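Local coordinates for protein homocysteine S-methyltransferase (Escherichia coli, PDB 5DMM) that transfers a methyl group from S-methylmethionine, or less efficiently from S-adenosylmethionine, to homocysteine, yielding methionine with the help of zinc, at residues D57-G62 with G114-A119. Numbering follows the deposited sequence.
Sequences DYYRAG and GTLLVA
The ring of Tyr59 has Leu116 CD1 over one face and the carbonyl oxygen of Leu117 at its edge, close to the ring plane. This is a helix-on-strand contact of a TIM barrel: Tyr59 belongs to helix 48-61 on the outside, and Leu117 and Val118 to strand 117-122 of the parallel sheet. The face contact qualifies as CH-pi, since CD1 of Leu116 lies 4.1 Å from the centroid of the Tyr59 ring and 22° off its normal. It is displaced toward the rim, with Tyr59 CD1 and Leu116 CD1 3.8 Å apart. With its CG anti to the carbonyl carbon (chi1 -77°), Tyr59 sends the ring from the helix to the start of the strand, where OH donates a 2.8 Å hydrogen bond to Leu117 O. The donor stands 46° out of the carbonyl plane, so the bond does not follow a lone pair. A phenylalanine here would keep the ring against Leu116 but would probably leave Leu117 O without this buried hydroxyl donor. Leu117 also forms backbone bonds with Gln64 and Ala66, which join its strand to strand 65-67; Arg103 and Tyr106 of helix 85-109 touch Tyr59 and Leu116, respectively. On the strand, Val118 reaches the same hydroxyl, its CG2 anti to the carbonyl carbon and 3.6 Å from Tyr59 OH.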
ATOM      1  N   ASP A  57      -5.451 -16.231   1.435  1.00 15.91           N
ATOM      2  CA  ASP A  57      -5.399 -16.301   2.898  1.00 19.28           C
ATOM      3  C   ASP A  57      -5.942 -15.031   3.570  1.00 18.50           C
ATOM      4  O   ASP A  57      -6.715 -15.082   4.543  1.00 17.33           O
ATOM      5  CB  ASP A  57      -3.951 -16.531   3.326  1.00 20.56           C
ATOM      6  CG  ASP A  57      -3.831 -17.256   4.636  1.00 33.62           C
ATOM      7  OD1 ASP A  57      -4.670 -17.026   5.540  1.00 36.48           O
ATOM      8  OD2 ASP A  57      -2.878 -18.059   4.760  1.00 38.57           O
ATOM      9  N   TYR A  58      -5.524 -13.882   3.056  1.00 16.60           N
ATOM     10  CA  TYR A  58      -5.965 -12.619   3.639  1.00 17.15           C
ATOM     11  C   TYR A  58      -7.438 -12.338   3.337  1.00 17.40           C
ATOM     12  O   TYR A  58      -8.153 -11.830   4.200  1.00 17.67           O
ATOM     13  CB  TYR A  58      -5.086 -11.456   3.151  1.00 15.29           C
ATOM     14  CG  TYR A  58      -3.815 -11.297   3.965  1.00 13.17           C
ATOM     15  CD1 TYR A  58      -3.878 -10.914   5.304  1.00 15.47           C
ATOM     16  CD2 TYR A  58      -2.553 -11.516   3.395  1.00 15.57           C
ATOM     17  CE1 TYR A  58      -2.747 -10.757   6.059  1.00 14.50           C
ATOM     18  CE2 TYR A  58      -1.393 -11.361   4.158  1.00 16.53           C
ATOM     19  CZ  TYR A  58      -1.513 -10.989   5.501  1.00 16.88           C
ATOM     20  OH  TYR A  58      -0.410 -10.811   6.301  1.00 14.54           O
ATOM     21  N   TYR A  59      -7.903 -12.649   2.128  1.00 18.28           N
ATOM     22  CA  TYR A  59      -9.330 -12.465   1.847  1.00 17.84           C
ATOM     23  C   TYR A  59     -10.168 -13.353   2.783  1.00 20.27           C
ATOM     24  O   TYR A  59     -11.229 -12.947   3.238  1.00 20.49           O
ATOM     25  CB  TYR A  59      -9.664 -12.778   0.387  1.00 18.77           C
ATOM     26  CG  TYR A  59      -9.303 -11.721  -0.658  1.00 16.77           C
ATOM     27  CD1 TYR A  59      -9.673 -10.380  -0.513  1.00 15.82           C
ATOM     28  CD2 TYR A  59      -8.628 -12.088  -1.817  1.00 17.21           C
ATOM     29  CE1 TYR A  59      -9.360  -9.432  -1.495  1.00 16.16           C
ATOM     30  CE2 TYR A  59      -8.316 -11.148  -2.806  1.00 16.09           C
ATOM     31  CZ  TYR A  59      -8.683  -9.821  -2.631  1.00 17.69           C
ATOM     32  OH  TYR A  59      -8.379  -8.889  -3.592  1.00 16.15           O
ATOM     33  N   ARG A  60      -9.678 -14.559   3.070  1.00 19.07           N
ATOM     34  CA  ARG A  60     -10.352 -15.462   4.000  1.00 23.88           C
ATOM     35  C   ARG A  60     -10.394 -14.885   5.410  1.00 22.80           C
ATOM     36  O   ARG A  60     -11.385 -15.050   6.120  1.00 24.70           O
ATOM     37  CB  ARG A  60      -9.670 -16.831   4.030  1.00 22.46           C
ATOM     38  CG  ARG A  60      -9.938 -17.683   2.815  1.00 27.89           C
ATOM     39  CD  ARG A  60      -9.256 -19.042   2.937  1.00 27.77           C
ATOM     40  NE  ARG A  60      -9.751 -19.956   1.918  1.00 29.96           N
ATOM     41  CZ  ARG A  60      -9.037 -20.934   1.384  1.00 31.56           C
ATOM     42  NH1 ARG A  60      -7.780 -21.123   1.770  1.00 35.92           N
ATOM     43  NH2 ARG A  60      -9.578 -21.722   0.463  1.00 36.25           N
ATOM     44  N   ALA A  61      -9.323 -14.199   5.804  1.00 19.61           N
ATOM     45  CA  ALA A  61      -9.227 -13.617   7.135  1.00 18.34           C
ATOM     46  C   ALA A  61     -10.130 -12.388   7.288  1.00 22.82           C
ATOM     47  O   ALA A  61     -10.352 -11.907   8.401  1.00 21.82           O
ATOM     48  CB  ALA A  61      -7.789 -13.257   7.444  1.00 20.90           C
ATOM     49  N   GLY A  62     -10.638 -11.874   6.173  1.00 18.79           N
ATOM     50  CA  GLY A  62     -11.551 -10.751   6.222  1.00 18.72           C
ATOM     51  C   GLY A  62     -11.116  -9.522   5.450  1.00 18.15           C
ATOM     52  O   GLY A  62     -11.860  -8.540   5.391  1.00 17.95           O
ATOM     53  N   GLY A 114     -19.031  -9.769  -0.658  1.00 31.08           N
ATOM     54  CA  GLY A 114     -19.152  -8.351  -0.944  1.00 30.90           C
ATOM     55  C   GLY A 114     -18.075  -7.909  -1.911  1.00 29.40           C
ATOM     56  O   GLY A 114     -17.342  -8.731  -2.456  1.00 26.21           O
ATOM     57  N   THR A 115     -17.971  -6.607  -2.136  1.00 25.23           N
ATOM     58  CA  THR A 115     -16.962  -6.095  -3.054  1.00 27.23           C
ATOM     59  C   THR A 115     -15.558  -6.297  -2.501  1.00 22.03           C
ATOM     60  O   THR A 115     -15.302  -6.005  -1.338  1.00 20.80           O
ATOM     61  CB  THR A 115     -17.184  -4.602  -3.346  1.00 25.90           C
ATOM     62  OG1 THR A 115     -18.500  -4.421  -3.879  1.00 33.19           O
ATOM     63  CG2 THR A 115     -16.153  -4.094  -4.354  1.00 24.25           C
ATOM     64  N   LEU A 116     -14.664  -6.821  -3.337  1.00 18.62           N
ATOM     65  CA  LEU A 116     -13.263  -7.002  -2.962  1.00 16.35           C
ATOM     66  C   LEU A 116     -12.379  -6.213  -3.938  1.00 19.61           C
ATOM     67  O   LEU A 116     -12.637  -6.186  -5.146  1.00 21.91           O
ATOM     68  CB  LEU A 116     -12.867  -8.486  -2.964  1.00 16.79           C
ATOM     69  CG  LEU A 116     -13.643  -9.446  -2.060  1.00 21.36           C
ATOM     70  CD1 LEU A 116     -13.070 -10.848  -2.162  1.00 18.20           C
ATOM     71  CD2 LEU A 116     -13.632  -8.974  -0.605  1.00 18.42           C
ATOM     72  N   LEU A 117     -11.341  -5.576  -3.411  1.00 16.02           N
ATOM     73  CA  LEU A 117     -10.481  -4.721  -4.214  1.00 15.08           C
ATOM     74  C   LEU A 117      -9.060  -5.277  -4.338  1.00 15.10           C
ATOM     75  O   LEU A 117      -8.626  -6.118  -3.529  1.00 16.17           O
ATOM     76  CB  LEU A 117     -10.434  -3.318  -3.617  1.00 16.24           C
ATOM     77  CG  LEU A 117     -11.780  -2.588  -3.528  1.00 19.09           C
ATOM     78  CD1 LEU A 117     -11.617  -1.269  -2.804  1.00 18.32           C
ATOM     79  CD2 LEU A 117     -12.365  -2.389  -4.919  1.00 17.45           C
ATOM     80  N   VAL A 118      -8.357  -4.814  -5.370  1.00 15.90           N
ATOM     81  CA  VAL A 118      -6.924  -5.048  -5.511  1.00 15.27           C
ATOM     82  C   VAL A 118      -6.217  -3.693  -5.633  1.00 16.49           C
ATOM     83  O   VAL A 118      -6.519  -2.900  -6.531  1.00 15.72           O
ATOM     84  CB  VAL A 118      -6.597  -5.921  -6.743  1.00 16.68           C
ATOM     85  CG1 VAL A 118      -5.077  -6.063  -6.926  1.00 15.03           C
ATOM     86  CG2 VAL A 118      -7.255  -7.290  -6.632  1.00 18.08           C
ATOM     87  N   ALA A 119      -5.291  -3.412  -4.727  1.00 11.36           N
ATOM     88  CA  ALA A 119      -4.556  -2.159  -4.791  1.00 13.61           C
ATOM     89  C   ALA A 119      -3.136  -2.430  -5.240  1.00 12.59           C
ATOM     90  O   ALA A 119      -2.464  -3.285  -4.667  1.00 13.64           O
ATOM     91  CB  ALA A 119      -4.568  -1.463  -3.445  1.00 13.48           C
TER